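Local coordinates for protein arsenate Reductase (Corynebacterium glutamicum, PDB 3T38) that probably reduces arsenate to arsenite in a thioredoxin-dependent reaction, on a low molecular weight tyrosine phosphatase fold, at residues Ser99-His104 with Glu129-Arg134; Ser108-Arg113 with Glu203-Ile208; Ala92-Ile97 with Gln191-Glu196; Glu60-Asp65 with Pro145-Val150; Val84-Val89 with Gly199-Leu204. All coordinates share one frame; numbering follows the deposited sequence.

How the contacts relate
Contacts 1, 2, 3 and 5 lie in the phosphatase-like part of the chain, and contact 4 ties that part to the N-terminal helices. Helix 190-211 serves contacts 3, 5 and 2 in that order along its length; helix 94-106 serves contacts 3 and 1. Contacts 2 and 5 reach neighbouring strands of one parallel sheet, 111-116 and 83-88, with centres 9 Å apart, the same spacing as between contacts 1 and 3. Contact 4 stands off, its centre about 18 to 22 Å from the others, although Leu146 and Val150 still touch strand 83-88. Pieces far apart in sequence are thereby packed together into one core.

Contact 1 (Ser99-His104 with Glu129-Arg134); sequences SALLSH and EILSER
Ala100 and Leu131 meet through methyl groups, Ala100 CB lying 4.1 Å from Leu131 CD1. One residue further along its helix, Leu101 turns CD2 toward the other methyl of the same leucine, a looser approach of 4.5 Å to Leu131 CD2. That same Leu101 CD2 also rests over one face of the Arg134 guanidinium, 4.0 Å from Arg134 NH2, and the two side chains cross at about a right angle. A single leucine methyl is thus shared between an apolar neighbour and the flat side of a cation. The bend in the arginine chain at chi3 (-94°) brings the guanidinium back over the leucine. In the low molecular weight phosphatase fold the helices flank a four-stranded parallel sheet, and here helix 94-106, whose other side packs on strands 83-88 and 111-116, takes helix 125-133 against its outer side. Further out, Arg134 NH2 forms a salt bridge with Asp198 of helix 190-211, a residue that Leu101 also touches, so the cation is held from its end as well as supported on its face. Ala100 and Leu131 both pack on Ile138 in the following loop. At the backbone, Arg134 N donates to Leu131 O at 3.2 Å and only weakly to Ile130 O.

Contact 2 (Ser108-Arg113 with Glu203-Ile208); sequences SSVEVR and ELWKSI
Ser109 and Val110 touch the six-membered ring of Trp205, and this apolar packing carries the contact. Ser109 brings its CB to 3.8 Å from Trp205 CH2, using the carbon of its side chain. Val110 presents CG1, which lies 4.0 Å from Trp205 CZ3 and 4.2 Å from Ile208 CG2. Both carbons come to the indole at a slant, and the Val110 side chain runs oblique to its two partners. Trp205 and Ile208 stand three residues apart on one side of helix 190-211, so the valine methyl meets both. With CG of Trp205 anti to the backbone N (chi1 173°), the indole swings away from the helix until its far carbons reach the 3-10 turn at 108-109. Val110 packs on Pro82 as well, and Ile208 on Val84. Strand 83-88, helix 94-106 and strand 111-116 form a beta-alpha-beta crossover, and the contact lies where its helix has ended and the chain turns back into the second strand; Trp205 also packs on Tyr105 and Ala106 at the end of that helix. Polar bonds work around the apolar patch. Ser109 OG makes a weak hydrogen bond with Ala106 O, while Ile208 N bonds Leu204 O at 2.8 Å within its own helix.

Contact 3 (Ala92-Ile97 with Gln191-Glu196); sequences AGRSQI and QEIIEE
The Arg94 guanidinium has Ile193 CD1 over one face, while its nitrogens turn to carboxylates: NE forms a salt bridge with Glu178 and NH2 another with Glu187. Nearer the backbone, Arg94 CG lies 4.3 Å from Ile193 CG2, so one isoleucine accompanies both the aliphatic and the charged part of the arginine. One turn on, Ile97 crosses Ile194 at about a right angle, and its CD1 presses to 3.4 Å from Ile194 CG1, tighter than usual for two carbons. The same Ile97 CD1 is 4.2 Å from Ile193 CG2. These residues join the N-terminal part of helix 94-106 to helix 190-211. Arg94 ends the CX5R signature opened by Cys88, which marks the P-loop of low molecular weight phosphatases. An apolar group on the face and two acids at the nitrogens are consistent with a guanidinium orientation set by both packing and charge.

Contact 4 (Glu60-Asp65 with Pro145-Val150); sequences EGFAKD and PLTDDV
Phe62 reaches from the N-terminal helical part of the chain to Pro145 and Thr147, in the loop that leads to helix 148-153 of the low molecular weight phosphatase fold. From CB, the torsion that sets CG anti to the backbone N (chi1 -168°) sends the ring out from helix 55-73. Ser41 and Leu45 of helix 31-49, with Phe142 and Lys144, also pack on this side chain, and the ring makes a cation-pi interaction with Arg66. Toward its far end, CE2 meets Pro145 CD at 3.8 Å. The tip, CZ, is equally near the same Pro145 CD, and it has Pro145 O at the ring edge, close to the ring plane, also at 3.8 Å. CZ then meets Thr147 CG2 obliquely at 4.1 Å, a methyl that completes the contact with the ring tip. The side chain of Thr147 lies about 6 Å from the bound dithiane diol, whose pocket includes Arg66 and Tyr37, both of which also pair with Asp149 OD2. Glu40 of the second subunit accepts from the backbone N of Asp148 and Asp149, and Arg36 of the same second subunit forms a salt bridge with Asp148. The threonine hydroxyl ties the loop to the first turn of helix 148-153: Thr147 OG1 donates to Asp149 OD1 at 2.6 Å, meeting the syn side 17° out of the carboxylate plane.

Contact 5 (Val84-Val89 with Gly199-Leu204); sequences VLFICV and GRIREL
Leu204, which packs on Phe86, donates its backbone N to Arg200 O at 3.0 Å, a helical bond in the turn that also carries Ile201. Here helix 190-211 lies against strand 83-88, an inner strand of the parallel sheet in the low molecular weight phosphatase fold, whose end at Cys88 opens the P-loop. Phe86 extends its ring from the strand, and the ends of two aliphatic side chains from the helix meet its outer carbons at a slant. Ile201 brings CD1 to 3.7 Å from Phe86 CE2, and chi2 of -66° bends the chain's end toward the ring. The Leu204 side chain runs opposite to that of Phe86. Ala98, Val112 and Ile158, from helix 94-106 and the two adjacent strands, also pack on Phe86. Phe86 CZ is the atom that both reach most closely, 3.6 Å from Ile201 CD1 and 3.9 Å from Leu204 CD2.

Contact 1 (Ser99-His104 with Glu129-Arg134)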
# COMPACT_ATOMS: atom_id res chain seq x y z
N SER A 99 -2.27 -13.59 15.50
CA SER A 99 -3.58 -12.99 15.44
C SER A 99 -4.68 -14.02 15.69
O SER A 99 -5.67 -13.71 16.38
CB SER A 99 -3.79 -12.32 14.04
OG SER A 99 -5.16 -11.91 13.90
N ALA A 100 -4.54 -15.21 15.10
CA ALA A 100 -5.58 -16.23 15.21
C ALA A 100 -5.62 -16.84 16.61
O ALA A 100 -6.68 -17.19 17.10
CB ALA A 100 -5.45 -17.34 14.09
N LEU A 101 -4.46 -16.91 17.28
CA LEU A 101 -4.40 -17.48 18.63
C LEU A 101 -5.10 -16.47 19.56
O LEU A 101 -5.98 -16.82 20.35
CB LEU A 101 -2.94 -17.85 19.01
CG LEU A 101 -2.31 -19.12 18.36
CD1 LEU A 101 -0.78 -19.39 18.64
CD2 LEU A 101 -3.05 -20.38 18.82
N LEU A 102 -4.79 -15.19 19.41
CA LEU A 102 -5.46 -14.22 20.31
C LEU A 102 -6.97 -14.18 20.11
O LEU A 102 -7.72 -14.16 21.07
CB LEU A 102 -4.78 -12.81 20.25
CG LEU A 102 -5.35 -11.69 21.13
CD1 LEU A 102 -5.38 -12.08 22.60
CD2 LEU A 102 -4.56 -10.38 20.96
N SER A 103 -7.45 -14.20 18.87
CA SER A 103 -8.90 -14.24 18.65
C SER A 103 -9.53 -15.46 19.25
O SER A 103 -10.64 -15.40 19.78
CB SER A 103 -9.28 -14.12 17.15
OG SER A 103 -8.64 -12.96 16.59
N HIS A 104 -8.80 -16.57 19.17
CA HIS A 104 -9.25 -17.87 19.66
C HIS A 104 -9.40 -17.86 21.22
O HIS A 104 -10.42 -18.37 21.72
CB HIS A 104 -8.28 -18.93 19.17
CG HIS A 104 -8.36 -20.24 19.88
ND1 HIS A 104 -9.24 -21.24 19.52
CD2 HIS A 104 -7.60 -20.76 20.89
CE1 HIS A 104 -9.06 -22.29 20.31
NE2 HIS A 104 -8.06 -22.03 21.13
N GLU A 129 -2.77 -25.63 7.93
CA GLU A 129 -2.93 -27.00 8.37
C GLU A 129 -2.74 -27.21 9.90
O GLU A 129 -3.60 -27.86 10.52
CB GLU A 129 -2.08 -27.99 7.53
CG GLU A 129 -2.10 -29.47 8.08
CD GLU A 129 -1.30 -30.48 7.23
OE1 GLU A 129 -0.63 -30.08 6.25
OE2 GLU A 129 -1.38 -31.71 7.52
N ILE A 130 -1.67 -26.66 10.50
CA ILE A 130 -1.39 -26.86 11.93
C ILE A 130 -2.46 -26.20 12.82
O ILE A 130 -2.91 -26.80 13.80
CB ILE A 130 0.00 -26.31 12.42
CG1 ILE A 130 1.20 -26.79 11.58
CG2 ILE A 130 0.25 -26.64 13.91
CD1 ILE A 130 1.40 -28.21 11.55
N LEU A 131 -2.82 -24.95 12.51
CA LEU A 131 -3.86 -24.24 13.27
C LEU A 131 -5.15 -25.02 13.15
O LEU A 131 -5.79 -25.31 14.14
CB LEU A 131 -4.04 -22.81 12.78
CG LEU A 131 -2.88 -21.87 13.11
CD1 LEU A 131 -3.21 -20.49 12.62
CD2 LEU A 131 -2.54 -21.88 14.65
N SER A 132 -5.49 -25.39 11.92
CA SER A 132 -6.62 -26.30 11.68
C SER A 132 -6.63 -27.59 12.53
O SER A 132 -7.67 -27.93 13.08
CB SER A 132 -6.72 -26.65 10.21
OG SER A 132 -7.78 -27.54 10.03
N GLU A 133 -5.48 -28.26 12.65
CA GLU A 133 -5.35 -29.55 13.37
C GLU A 133 -5.63 -29.47 14.84
O GLU A 133 -5.78 -30.49 15.49
CB GLU A 133 -3.93 -30.09 13.30
CG GLU A 133 -3.42 -30.47 11.95
CD GLU A 133 -2.11 -31.24 12.06
OE1 GLU A 133 -1.18 -30.94 11.27
OE2 GLU A 133 -2.03 -32.13 12.94
N ARG A 134 -5.59 -28.26 15.39
CA ARG A 134 -5.76 -28.05 16.81
C ARG A 134 -6.94 -27.12 17.03
O ARG A 134 -7.04 -26.48 18.07
CB ARG A 134 -4.50 -27.48 17.47
CG ARG A 134 -4.12 -26.09 16.99
CD ARG A 134 -2.86 -25.63 17.65
NE ARG A 134 -3.16 -24.86 18.83
CZ ARG A 134 -2.30 -24.56 19.79
NH1 ARG A 134 -1.03 -25.00 19.69
NH2 ARG A 134 -2.72 -23.85 20.84

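Contact 2 (Ser108-Arg113 with Glu203-Ile208)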
# COMPACT_ATOMS: atom_id res chain seq x y z
N SER A 108 -14.78 -12.05 21.03
CA SER A 108 -15.30 -10.67 20.94
C SER A 108 -14.71 -9.64 21.87
O SER A 108 -14.96 -8.44 21.70
CB SER A 108 -16.77 -10.72 21.34
OG SER A 108 -17.54 -11.16 20.27
N SER A 109 -14.00 -10.10 22.91
CA SER A 109 -13.33 -9.20 23.88
C SER A 109 -12.20 -8.37 23.31
O SER A 109 -11.81 -7.41 23.95
CB SER A 109 -12.80 -9.95 25.08
OG SER A 109 -13.79 -10.80 25.54
N VAL A 110 -11.63 -8.75 22.15
CA VAL A 110 -10.69 -7.86 21.48
C VAL A 110 -10.96 -7.82 19.95
O VAL A 110 -11.62 -8.73 19.39
CB VAL A 110 -9.16 -8.11 21.87
CG1 VAL A 110 -8.97 -8.21 23.40
CG2 VAL A 110 -8.66 -9.35 21.32
N GLU A 111 -10.55 -6.74 19.29
CA GLU A 111 -10.44 -6.72 17.85
C GLU A 111 -8.98 -6.98 17.46
O GLU A 111 -8.12 -6.24 17.85
CB GLU A 111 -10.96 -5.41 17.26
CG GLU A 111 -12.39 -5.14 17.70
CD GLU A 111 -13.23 -4.47 16.61
OE1 GLU A 111 -13.25 -5.01 15.47
OE2 GLU A 111 -13.84 -3.41 16.90
N VAL A 112 -8.71 -8.03 16.70
CA VAL A 112 -7.30 -8.35 16.41
C VAL A 112 -7.05 -8.16 14.92
O VAL A 112 -7.86 -8.58 14.13
CB VAL A 112 -6.95 -9.80 16.83
CG1 VAL A 112 -5.37 -9.99 16.89
CG2 VAL A 112 -7.56 -10.17 18.23
N ARG A 113 -5.89 -7.58 14.55
CA ARG A 113 -5.50 -7.39 13.16
C ARG A 113 -4.12 -7.87 12.92
O ARG A 113 -3.29 -7.94 13.85
CB ARG A 113 -5.55 -5.94 12.83
CG ARG A 113 -6.88 -5.36 13.20
CD ARG A 113 -7.10 -4.01 12.56
NE ARG A 113 -8.49 -3.54 12.68
CZ ARG A 113 -8.97 -2.86 13.72
NH1 ARG A 113 -8.22 -2.65 14.80
NH2 ARG A 113 -10.24 -2.42 13.70
N GLU A 203 0.27 -15.04 27.68
CA GLU A 203 0.66 -14.01 28.64
C GLU A 203 0.09 -12.67 28.23
O GLU A 203 -0.34 -11.91 29.08
CB GLU A 203 2.17 -13.90 28.80
CG GLU A 203 2.82 -15.15 29.38
CD GLU A 203 2.10 -15.68 30.65
OE1 GLU A 203 1.89 -14.88 31.63
OE2 GLU A 203 1.77 -16.91 30.67
N LEU A 204 0.08 -12.40 26.93
CA LEU A 204 -0.42 -11.16 26.45
C LEU A 204 -1.92 -11.06 26.79
O LEU A 204 -2.32 -10.04 27.33
CB LEU A 204 -0.19 -10.98 24.95
CG LEU A 204 -0.96 -9.81 24.32
CD1 LEU A 204 -0.44 -8.44 24.83
CD2 LEU A 204 -0.91 -9.84 22.81
N TRP A 205 -2.69 -12.12 26.52
CA TRP A 205 -4.13 -12.17 26.84
C TRP A 205 -4.42 -12.05 28.35
O TRP A 205 -5.28 -11.26 28.79
CB TRP A 205 -4.75 -13.43 26.22
CG TRP A 205 -6.20 -13.74 26.58
CD1 TRP A 205 -6.71 -14.94 27.00
CD2 TRP A 205 -7.30 -12.82 26.56
NE1 TRP A 205 -8.06 -14.82 27.22
CE2 TRP A 205 -8.44 -13.53 26.96
CE3 TRP A 205 -7.42 -11.45 26.26
CZ2 TRP A 205 -9.71 -12.92 27.06
CZ3 TRP A 205 -8.67 -10.84 26.34
CH2 TRP A 205 -9.81 -11.58 26.74
N LYS A 206 -3.67 -12.79 29.16
CA LYS A 206 -3.76 -12.60 30.61
C LYS A 206 -3.51 -11.14 30.93
O LYS A 206 -4.28 -10.52 31.65
CB LYS A 206 -2.83 -13.54 31.38
CG LYS A 206 -3.27 -15.06 31.35
CD LYS A 206 -2.09 -16.05 31.72
CE LYS A 206 -2.54 -17.50 31.89
NZ LYS A 206 -2.77 -17.86 33.36
N SER A 207 -2.46 -10.57 30.34
CA SER A 207 -2.13 -9.18 30.68
C SER A 207 -3.19 -8.15 30.23
O SER A 207 -3.54 -7.25 30.99
CB SER A 207 -0.72 -8.84 30.20
OG SER A 207 -0.59 -7.46 30.07
N ILE A 208 -3.71 -8.32 29.01
CA ILE A 208 -4.78 -7.51 28.52
C ILE A 208 -6.01 -7.56 29.41
O ILE A 208 -6.53 -6.51 29.76
CB ILE A 208 -5.18 -7.92 27.06
CG1 ILE A 208 -4.02 -7.68 26.08
CG2 ILE A 208 -6.51 -7.25 26.64
CD1 ILE A 208 -4.34 -8.09 24.63

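Contact 3 (Ala92-Ile97 with Gln191-Glu196)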
# COMPACT_ATOMS: atom_id res chain seq x y z
N ALA A 92 2.16 -13.95 6.40
CA ALA A 92 1.75 -15.27 6.07
C ALA A 92 1.98 -16.31 7.15
O ALA A 92 1.40 -17.41 7.07
CB ALA A 92 2.41 -15.69 4.84
N GLY A 93 2.81 -16.00 8.15
CA GLY A 93 3.17 -16.96 9.21
C GLY A 93 2.95 -16.32 10.56
O GLY A 93 1.80 -16.13 11.01
N ARG A 94 4.06 -15.90 11.18
CA ARG A 94 4.09 -15.26 12.52
C ARG A 94 2.87 -14.38 12.90
O ARG A 94 2.23 -14.61 13.94
CB ARG A 94 5.34 -14.38 12.65
CG ARG A 94 6.64 -15.17 12.75
CD ARG A 94 7.88 -14.27 12.61
NE ARG A 94 9.14 -14.95 12.88
CZ ARG A 94 9.75 -15.81 12.05
NH1 ARG A 94 9.21 -16.13 10.87
NH2 ARG A 94 10.91 -16.37 12.41
N SER A 95 2.58 -13.35 12.11
CA SER A 95 1.47 -12.44 12.49
C SER A 95 0.09 -13.07 12.36
O SER A 95 -0.85 -12.69 13.06
CB SER A 95 1.53 -11.08 11.76
OG SER A 95 1.57 -11.22 10.34
N GLN A 96 -0.04 -14.01 11.46
CA GLN A 96 -1.30 -14.72 11.26
C GLN A 96 -1.56 -15.72 12.38
O GLN A 96 -2.70 -15.86 12.83
CB GLN A 96 -1.31 -15.43 9.90
CG GLN A 96 -1.17 -14.49 8.69
CD GLN A 96 -2.51 -13.83 8.29
OE1 GLN A 96 -3.50 -13.93 9.02
NE2 GLN A 96 -2.54 -13.18 7.12
N ILE A 97 -0.52 -16.41 12.79
CA ILE A 97 -0.53 -17.29 13.94
C ILE A 97 -0.89 -16.50 15.17
O ILE A 97 -1.80 -16.92 15.92
CB ILE A 97 0.86 -17.95 14.18
CG1 ILE A 97 1.25 -18.78 12.96
CG2 ILE A 97 0.83 -18.78 15.51
CD1 ILE A 97 2.74 -19.24 12.99
N GLN A 191 5.91 -25.66 13.23
CA GLN A 191 5.54 -26.33 14.47
C GLN A 191 5.97 -25.57 15.74
O GLN A 191 5.13 -25.24 16.57
CB GLN A 191 6.11 -27.81 14.47
N GLU A 192 7.27 -25.31 15.87
CA GLU A 192 7.86 -24.71 17.06
C GLU A 192 7.56 -23.23 17.23
O GLU A 192 7.31 -22.76 18.33
CB GLU A 192 9.37 -24.94 17.04
CG GLU A 192 9.77 -26.41 17.33
CD GLU A 192 11.17 -26.76 16.82
OE1 GLU A 192 11.63 -26.20 15.80
OE2 GLU A 192 11.83 -27.64 17.44
N ILE A 193 7.59 -22.51 16.13
CA ILE A 193 7.18 -21.11 16.11
C ILE A 193 5.71 -20.96 16.62
O ILE A 193 5.41 -20.07 17.34
CB ILE A 193 7.30 -20.53 14.64
CG1 ILE A 193 8.75 -20.49 14.18
CG2 ILE A 193 6.70 -19.09 14.52
CD1 ILE A 193 8.85 -20.24 12.67
N ILE A 194 4.81 -21.85 16.20
CA ILE A 194 3.42 -21.81 16.67
C ILE A 194 3.38 -21.96 18.20
O ILE A 194 2.72 -21.17 18.86
CB ILE A 194 2.52 -22.81 15.89
CG1 ILE A 194 2.33 -22.27 14.47
CG2 ILE A 194 1.19 -23.00 16.53
CD1 ILE A 194 1.62 -23.21 13.41
N GLU A 195 4.19 -22.88 18.73
CA GLU A 195 4.29 -23.12 20.19
C GLU A 195 4.88 -21.95 20.92
O GLU A 195 4.42 -21.61 21.98
CB GLU A 195 5.19 -24.31 20.51
CG GLU A 195 4.93 -25.48 19.65
CD GLU A 195 3.87 -26.39 20.22
OE1 GLU A 195 2.78 -25.84 20.62
OE2 GLU A 195 4.15 -27.64 20.29
N GLU A 196 5.95 -21.35 20.38
CA GLU A 196 6.53 -20.20 21.05
C GLU A 196 5.55 -19.02 21.04
O GLU A 196 5.38 -18.35 22.04
CB GLU A 196 7.88 -19.82 20.47
CG GLU A 196 8.31 -18.44 20.94
CD GLU A 196 9.74 -18.10 20.56
OE1 GLU A 196 10.25 -18.67 19.54
OE2 GLU A 196 10.36 -17.26 21.28

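Contact 4 (Glu60-Asp65 with Pro145-Val150)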
# COMPACT_ATOMS: atom_id res chain seq x y z
N GLU A 60 -12.83 -5.73 -0.56
CA GLU A 60 -14.00 -5.26 0.18
C GLU A 60 -13.86 -5.56 1.67
O GLU A 60 -14.15 -4.70 2.49
CB GLU A 60 -15.29 -5.91 -0.32
CG GLU A 60 -16.49 -5.39 0.47
CD GLU A 60 -17.81 -5.93 0.00
OE1 GLU A 60 -17.83 -6.87 -0.80
OE2 GLU A 60 -18.86 -5.39 0.43
N GLY A 61 -13.40 -6.76 2.00
CA GLY A 61 -13.16 -7.13 3.40
C GLY A 61 -12.08 -6.28 4.06
O GLY A 61 -12.29 -5.71 5.14
N PHE A 62 -10.93 -6.21 3.42
CA PHE A 62 -9.83 -5.31 3.81
C PHE A 62 -10.22 -3.81 3.92
O PHE A 62 -9.96 -3.16 4.92
CB PHE A 62 -8.73 -5.46 2.77
CG PHE A 62 -7.45 -4.86 3.14
CD1 PHE A 62 -7.07 -4.74 4.47
CD2 PHE A 62 -6.58 -4.42 2.14
CE1 PHE A 62 -5.81 -4.20 4.79
CE2 PHE A 62 -5.35 -3.85 2.44
CZ PHE A 62 -4.97 -3.76 3.77
N ALA A 63 -10.88 -3.27 2.92
CA ALA A 63 -11.39 -1.91 3.05
C ALA A 63 -12.32 -1.74 4.21
O ALA A 63 -12.15 -0.77 4.94
CB ALA A 63 -12.09 -1.41 1.72
N LYS A 64 -13.31 -2.61 4.36
CA LYS A 64 -14.28 -2.52 5.47
C LYS A 64 -13.58 -2.61 6.84
O LYS A 64 -13.91 -1.85 7.79
CB LYS A 64 -15.35 -3.62 5.35
CG LYS A 64 -16.37 -3.37 4.20
CD LYS A 64 -17.56 -4.29 4.23
CE LYS A 64 -18.59 -3.85 3.16
NZ LYS A 64 -19.77 -4.79 2.99
N ASP A 65 -12.57 -3.48 6.95
CA ASP A 65 -11.86 -3.54 8.20
C ASP A 65 -11.08 -2.27 8.42
O ASP A 65 -11.03 -1.74 9.54
CB ASP A 65 -10.95 -4.77 8.38
CG ASP A 65 -10.45 -4.89 9.89
OD1 ASP A 65 -11.17 -4.36 10.85
OD2 ASP A 65 -9.36 -5.45 10.14
N PRO A 145 -0.86 -5.62 3.25
CA PRO A 145 0.18 -4.72 3.76
C PRO A 145 -0.24 -3.93 4.97
O PRO A 145 -1.42 -3.53 5.12
CB PRO A 145 0.40 -3.72 2.61
CG PRO A 145 -1.01 -3.57 1.94
CD PRO A 145 -1.70 -4.99 2.19
N LEU A 146 0.76 -3.60 5.79
CA LEU A 146 0.59 -2.61 6.84
C LEU A 146 0.03 -1.28 6.33
O LEU A 146 0.51 -0.74 5.34
CB LEU A 146 1.94 -2.34 7.50
CG LEU A 146 1.89 -1.50 8.76
CD1 LEU A 146 0.92 -2.17 9.86
CD2 LEU A 146 3.39 -1.40 9.18
N THR A 147 -0.94 -0.74 7.01
CA THR A 147 -1.51 0.57 6.63
C THR A 147 -1.63 1.39 7.92
O THR A 147 -1.61 0.86 9.02
CB THR A 147 -2.88 0.43 5.97
OG1 THR A 147 -3.75 -0.27 6.86
CG2 THR A 147 -2.82 -0.31 4.55
N ASP A 148 -1.70 2.69 7.78
CA ASP A 148 -1.63 3.59 8.91
C ASP A 148 -2.91 3.54 9.70
O ASP A 148 -2.86 3.59 10.92
CB ASP A 148 -1.44 5.05 8.40
CG ASP A 148 -1.12 6.02 9.51
OD1 ASP A 148 -0.00 5.90 10.09
OD2 ASP A 148 -1.95 6.91 9.77
N ASP A 149 -4.07 3.43 9.05
CA ASP A 149 -5.34 3.46 9.80
C ASP A 149 -5.32 2.40 10.92
O ASP A 149 -5.73 2.69 12.04
CB ASP A 149 -6.55 3.25 8.90
CG ASP A 149 -6.28 2.27 7.79
OD1 ASP A 149 -5.51 1.24 7.96
OD2 ASP A 149 -6.73 2.58 6.68
N VAL A 150 -4.84 1.19 10.64
CA VAL A 150 -4.87 0.13 11.65
C VAL A 150 -3.86 0.29 12.78
O VAL A 150 -4.10 -0.23 13.87
CB VAL A 150 -4.84 -1.31 11.06
CG1 VAL A 150 -5.99 -1.42 10.00
CG2 VAL A 150 -3.48 -1.64 10.43

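Contact 5 (Val84-Val89 with Gly199-Leu204)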
# COMPACT_ATOMS: atom_id res chain seq x y z
N VAL A 84 -5.80 -4.85 18.86
CA VAL A 84 -4.42 -5.34 18.83
C VAL A 84 -3.99 -5.60 17.39
O VAL A 84 -4.80 -6.07 16.57
CB VAL A 84 -4.34 -6.62 19.61
CG1 VAL A 84 -2.94 -7.21 19.60
CG2 VAL A 84 -4.87 -6.40 21.06
N LEU A 85 -2.72 -5.27 17.08
CA LEU A 85 -2.19 -5.45 15.79
C LEU A 85 -0.86 -6.24 15.84
O LEU A 85 0.05 -5.87 16.59
CB LEU A 85 -1.96 -4.07 15.15
CG LEU A 85 -1.15 -4.16 13.83
CD1 LEU A 85 -1.94 -4.73 12.64
CD2 LEU A 85 -0.50 -2.89 13.42
N PHE A 86 -0.74 -7.29 15.02
CA PHE A 86 0.54 -8.03 14.86
C PHE A 86 1.11 -7.75 13.48
O PHE A 86 0.35 -7.68 12.51
CB PHE A 86 0.36 -9.55 15.06
CG PHE A 86 -0.21 -9.90 16.41
CD1 PHE A 86 -1.62 -9.94 16.61
CD2 PHE A 86 0.64 -10.11 17.51
CE1 PHE A 86 -2.16 -10.25 17.89
CE2 PHE A 86 0.10 -10.43 18.81
CZ PHE A 86 -1.28 -10.48 19.00
N ILE A 87 2.44 -7.63 13.40
CA ILE A 87 3.11 -7.20 12.17
C ILE A 87 4.35 -8.08 12.03
O ILE A 87 5.11 -8.14 12.96
CB ILE A 87 3.59 -5.69 12.28
CG1 ILE A 87 2.39 -4.75 12.55
CG2 ILE A 87 4.29 -5.22 10.96
CD1 ILE A 87 2.77 -3.35 12.73
N CYS A 88 4.52 -8.75 10.87
CA CYS A 88 5.75 -9.57 10.55
C CYS A 88 6.03 -9.28 9.08
O CYS A 88 5.43 -8.34 8.52
CB CYS A 88 5.53 -11.07 10.79
SG CYS A 88 4.26 -11.86 9.65
N VAL A 89 6.98 -10.00 8.47
CA VAL A 89 7.38 -9.58 7.13
C VAL A 89 6.29 -9.86 6.08
O VAL A 89 5.80 -8.95 5.47
CB VAL A 89 8.78 -10.11 6.70
CG1 VAL A 89 9.08 -9.71 5.24
CG2 VAL A 89 9.88 -9.59 7.67
N GLY A 199 2.62 -19.61 23.66
CA GLY A 199 3.10 -19.18 24.97
C GLY A 199 3.07 -17.66 25.20
O GLY A 199 2.69 -17.21 26.29
N ARG A 200 3.45 -16.87 24.18
CA ARG A 200 3.51 -15.42 24.32
C ARG A 200 2.09 -14.79 24.24
O ARG A 200 1.79 -13.80 24.91
CB ARG A 200 4.42 -14.78 23.24
CG ARG A 200 5.99 -15.01 23.46
CD ARG A 200 6.77 -14.58 22.21
NE ARG A 200 8.20 -14.34 22.40
CZ ARG A 200 8.72 -13.27 23.03
NH1 ARG A 200 7.93 -12.35 23.61
NH2 ARG A 200 10.03 -13.14 23.10
N ILE A 201 1.24 -15.38 23.42
CA ILE A 201 -0.13 -14.93 23.26
C ILE A 201 -0.89 -15.15 24.58
O ILE A 201 -1.67 -14.29 25.01
CB ILE A 201 -0.86 -15.68 22.06
CG1 ILE A 201 -0.28 -15.25 20.73
CG2 ILE A 201 -2.40 -15.48 22.10
CD1 ILE A 201 -0.57 -13.74 20.41
N ARG A 202 -0.66 -16.30 25.23
CA ARG A 202 -1.28 -16.53 26.55
C ARG A 202 -0.99 -15.46 27.58
O ARG A 202 -1.91 -15.01 28.24
CB ARG A 202 -0.98 -17.92 27.10
CG ARG A 202 -1.56 -19.03 26.24
CD ARG A 202 -0.96 -20.34 26.72
NE ARG A 202 -1.47 -21.48 25.98
CZ ARG A 202 -2.62 -22.10 26.27
NH1 ARG A 202 -3.38 -21.69 27.26
NH2 ARG A 202 -2.99 -23.13 25.53
N GLU A 203 0.27 -15.04 27.68
CA GLU A 203 0.66 -14.01 28.64
C GLU A 203 0.09 -12.67 28.23
O GLU A 203 -0.34 -11.91 29.08
CB GLU A 203 2.17 -13.90 28.80
CG GLU A 203 2.82 -15.15 29.38
CD GLU A 203 2.10 -15.68 30.65
OE1 GLU A 203 1.89 -14.88 31.63
OE2 GLU A 203 1.77 -16.91 30.67
N LEU A 204 0.08 -12.40 26.93
CA LEU A 204 -0.42 -11.16 26.45
C LEU A 204 -1.92 -11.06 26.79
O LEU A 204 -2.32 -10.04 27.33
CB LEU A 204 -0.19 -10.98 24.95
CG LEU A 204 -0.96 -9.81 24.32
CD1 LEU A 204 -0.44 -8.44 24.83
CD2 LEU A 204 -0.91 -9.84 22.81